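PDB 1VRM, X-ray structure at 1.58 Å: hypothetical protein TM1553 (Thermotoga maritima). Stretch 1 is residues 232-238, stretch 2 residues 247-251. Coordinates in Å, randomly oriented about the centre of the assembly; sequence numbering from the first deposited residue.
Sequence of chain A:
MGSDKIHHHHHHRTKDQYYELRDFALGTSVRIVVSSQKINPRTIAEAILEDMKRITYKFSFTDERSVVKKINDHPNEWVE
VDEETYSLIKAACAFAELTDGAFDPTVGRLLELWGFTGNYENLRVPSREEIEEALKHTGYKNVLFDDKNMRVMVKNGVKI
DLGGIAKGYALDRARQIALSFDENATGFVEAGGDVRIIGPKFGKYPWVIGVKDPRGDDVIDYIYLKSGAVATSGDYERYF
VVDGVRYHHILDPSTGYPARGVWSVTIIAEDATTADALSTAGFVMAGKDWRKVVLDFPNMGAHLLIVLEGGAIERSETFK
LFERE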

# COMPACT_ATOMS: atom_id res chain seq x y z
N THR A 232 0.90 5.42 5.17
CA THR A 232 0.61 4.96 6.49
C THR A 232 -0.15 3.63 6.41
O THR A 232 -1.09 3.49 5.60
CB THR A 232 -0.16 6.05 7.28
OG1 THR A 232 0.68 7.20 7.46
CG2 THR A 232 -0.60 5.52 8.65
N SER A 233 0.26 2.65 7.22
CA SER A 233 -0.54 1.44 7.43
C SER A 233 -1.02 1.51 8.87
O SER A 233 -0.27 1.79 9.77
CB SER A 233 0.28 0.17 7.26
OG SER A 233 0.61 -0.02 5.91
N GLY A 234 -2.28 1.16 9.08
CA GLY A 234 -2.85 1.26 10.41
C GLY A 234 -3.88 0.18 10.64
O GLY A 234 -4.42 -0.42 9.71
N ASP A 235 -4.19 -0.01 11.91
CA ASP A 235 -5.22 -0.97 12.30
C ASP A 235 -6.62 -0.41 12.24
O ASP A 235 -7.57 -1.05 12.68
CB ASP A 235 -4.91 -1.57 13.66
CG ASP A 235 -5.22 -0.64 14.81
OD1 ASP A 235 -5.52 0.53 14.60
OD2 ASP A 235 -5.20 -1.13 15.96
N TYR A 236 -6.78 0.76 11.66
CA TYR A 236 -8.08 1.40 11.54
C TYR A 236 -8.51 1.47 10.08
O TYR A 236 -9.57 2.00 9.80
CB TYR A 236 -8.00 2.79 12.16
CG TYR A 236 -6.85 3.64 11.61
CD1 TYR A 236 -6.93 4.25 10.35
CD2 TYR A 236 -5.67 3.77 12.32
CE1 TYR A 236 -5.87 4.99 9.82
CE2 TYR A 236 -4.60 4.54 11.80
CZ TYR A 236 -4.70 5.14 10.57
OH TYR A 236 -3.64 5.88 10.09
N GLU A 237 -7.68 1.00 9.14
CA GLU A 237 -7.99 1.14 7.70
C GLU A 237 -9.12 0.20 7.28
O GLU A 237 -10.05 0.62 6.58
CB GLU A 237 -6.78 0.82 6.82
CG GLU A 237 -5.57 1.69 6.99
CD GLU A 237 -4.45 1.18 6.11
OE1 GLU A 237 -4.50 1.41 4.87
OE2 GLU A 237 -3.55 0.50 6.65
N ARG A 238 -9.01 -1.07 7.66
CA ARG A 238 -9.99 -2.08 7.26
C ARG A 238 -10.06 -3.09 8.39
O ARG A 238 -9.13 -3.90 8.55
CB ARG A 238 -9.54 -2.71 5.95
CG ARG A 238 -10.50 -3.72 5.35
N TYR A 247 -10.27 -7.18 14.40
CA TYR A 247 -9.55 -7.98 13.42
C TYR A 247 -9.39 -7.08 12.21
O TYR A 247 -10.34 -6.71 11.55
CB TYR A 247 -10.31 -9.26 13.11
CG TYR A 247 -10.50 -10.06 14.35
CD1 TYR A 247 -9.51 -10.94 14.79
CD2 TYR A 247 -11.67 -9.96 15.09
CE1 TYR A 247 -9.64 -11.67 15.92
CE2 TYR A 247 -11.81 -10.70 16.26
CZ TYR A 247 -10.80 -11.55 16.66
OH TYR A 247 -10.88 -12.31 17.82
N HIS A 248 -8.15 -6.71 11.95
CA HIS A 248 -7.84 -5.80 10.84
C HIS A 248 -7.10 -6.59 9.73
O HIS A 248 -6.67 -7.75 9.94
CB HIS A 248 -7.02 -4.64 11.34
CG HIS A 248 -5.70 -5.04 11.89
ND1 HIS A 248 -4.63 -5.37 11.08
CD2 HIS A 248 -5.27 -5.20 13.16
CE1 HIS A 248 -3.61 -5.72 11.84
NE2 HIS A 248 -3.97 -5.60 13.11
N HIS A 249 -6.97 -5.95 8.57
CA HIS A 249 -6.56 -6.63 7.34
C HIS A 249 -5.05 -6.81 7.18
O HIS A 249 -4.60 -7.43 6.21
CB HIS A 249 -7.11 -5.87 6.13
CG HIS A 249 -6.26 -4.72 5.73
ND1 HIS A 249 -6.11 -3.60 6.53
CD2 HIS A 249 -5.44 -4.54 4.67
CE1 HIS A 249 -5.29 -2.75 5.93
NE2 HIS A 249 -4.86 -3.30 4.81
N ILE A 250 -4.28 -6.25 8.11
CA ILE A 250 -2.81 -6.36 8.01
C ILE A 250 -2.37 -7.63 8.72
O ILE A 250 -1.98 -7.66 9.89
CB ILE A 250 -2.05 -5.15 8.52
CG1 ILE A 250 -2.63 -3.87 7.93
CG2 ILE A 250 -0.55 -5.27 8.16
CD1 ILE A 250 -2.09 -2.59 8.55
N LEU A 251 -2.42 -8.72 7.96
CA LEU A 251 -2.04 -10.02 8.51
C LEU A 251 -0.54 -10.19 8.54
O LEU A 251 0.18 -9.73 7.64
CB LEU A 251 -2.68 -11.13 7.66
CG LEU A 251 -4.20 -11.07 7.48
CD1 LEU A 251 -4.77 -12.26 6.64
CD2 LEU A 251 -4.94 -11.03 8.77
O HOH W 1 -6.37 -2.15 8.89

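This is a small, mixed contact between a turn with the loop after it and the end of a strand running into a loop, in which a carbonyl, a water, an isoleucine and two histidines share the joining, the histidine rings packed against the opposing backbone and side chains. The area buried is 333 Å², both sides summed.

The direct backbone link is modest. Arg238 O accepts from His249 N at 3.0 Å, but the N-H...O angle of 129° makes this a weak hydrogen bond. The same carbonyl also lies 3.2 Å from His248 CA, a CA-H...O contact, so it rests against the backbone of two successive residues. Here the two stretches come closest in register, with the CA atoms of Arg238 and His248 5.6 Å apart.

Water 1 adds a second polar link. It donates to Gly234 O at 2.7 Å and accepts from Arg238 N at 3.1 Å, thereby linking the first residue of the type I turn, Gly234 to Glu237, with the residue just after it. It is also hydrogen-bonded to His249 ND1 at 2.8 Å, which carries the bridge across to the second stretch. Histidine suits this place because its ring brings a polar nitrogen to the water and still packs: His249 ND1 also lies 3.6 Å from Arg238 CB, and the ring carbon His249 CE1 lies 3.8 Å from Glu237 OE2, which sits at the ring edge. The arginine is modelled only to CG, so the contact visible here belongs to its backbone and the base of its side chain.

The turn is braced from within. Glu237 (chi1 m, chi2 t, chi3 76°) places its carboxylate so that OE2 accepts from Gly234 N at 2.8 Å and 164°, a well-aligned hydrogen bond. Gly234 has a reason to be glycine: a CB placed ideally on it would sit 2.5 Å from Tyr236 CE2, a clash within its own stretch.

Ile250, a buried residue whose CB points toward the first stretch, contributes a methyl that packs against both carbon and oxygen atoms. With chi1 m and chi2 t, its side chain extends so that CD1 reaches Gly234 O at 3.4 Å, Ser233 CB at 3.9 Å and Glu237 OE2 at 3.9 Å. A beta-branched side chain with few rotamers holds one methyl beside the turn, where the polar atoms it touches have hydrogen-bond partners of their own.

His248 closes the other part of the contact. Asp235 CA lies over one face of its ring, and Asp235 CB makes an off-centre CH-pi contact, 4.1 Å from the ring centroid; the closest pair is Asp235 CB to His248 CD2, at 3.7 Å. The aspartate thus offers its aliphatic base to the ring while its carboxylate leads away to partners elsewhere in the structure. The histidine, at chi1 p, turns ND1 back to accept from Ile250 N at 3.1 Å, fixing the ring and bracing the chain that carries the isoleucine.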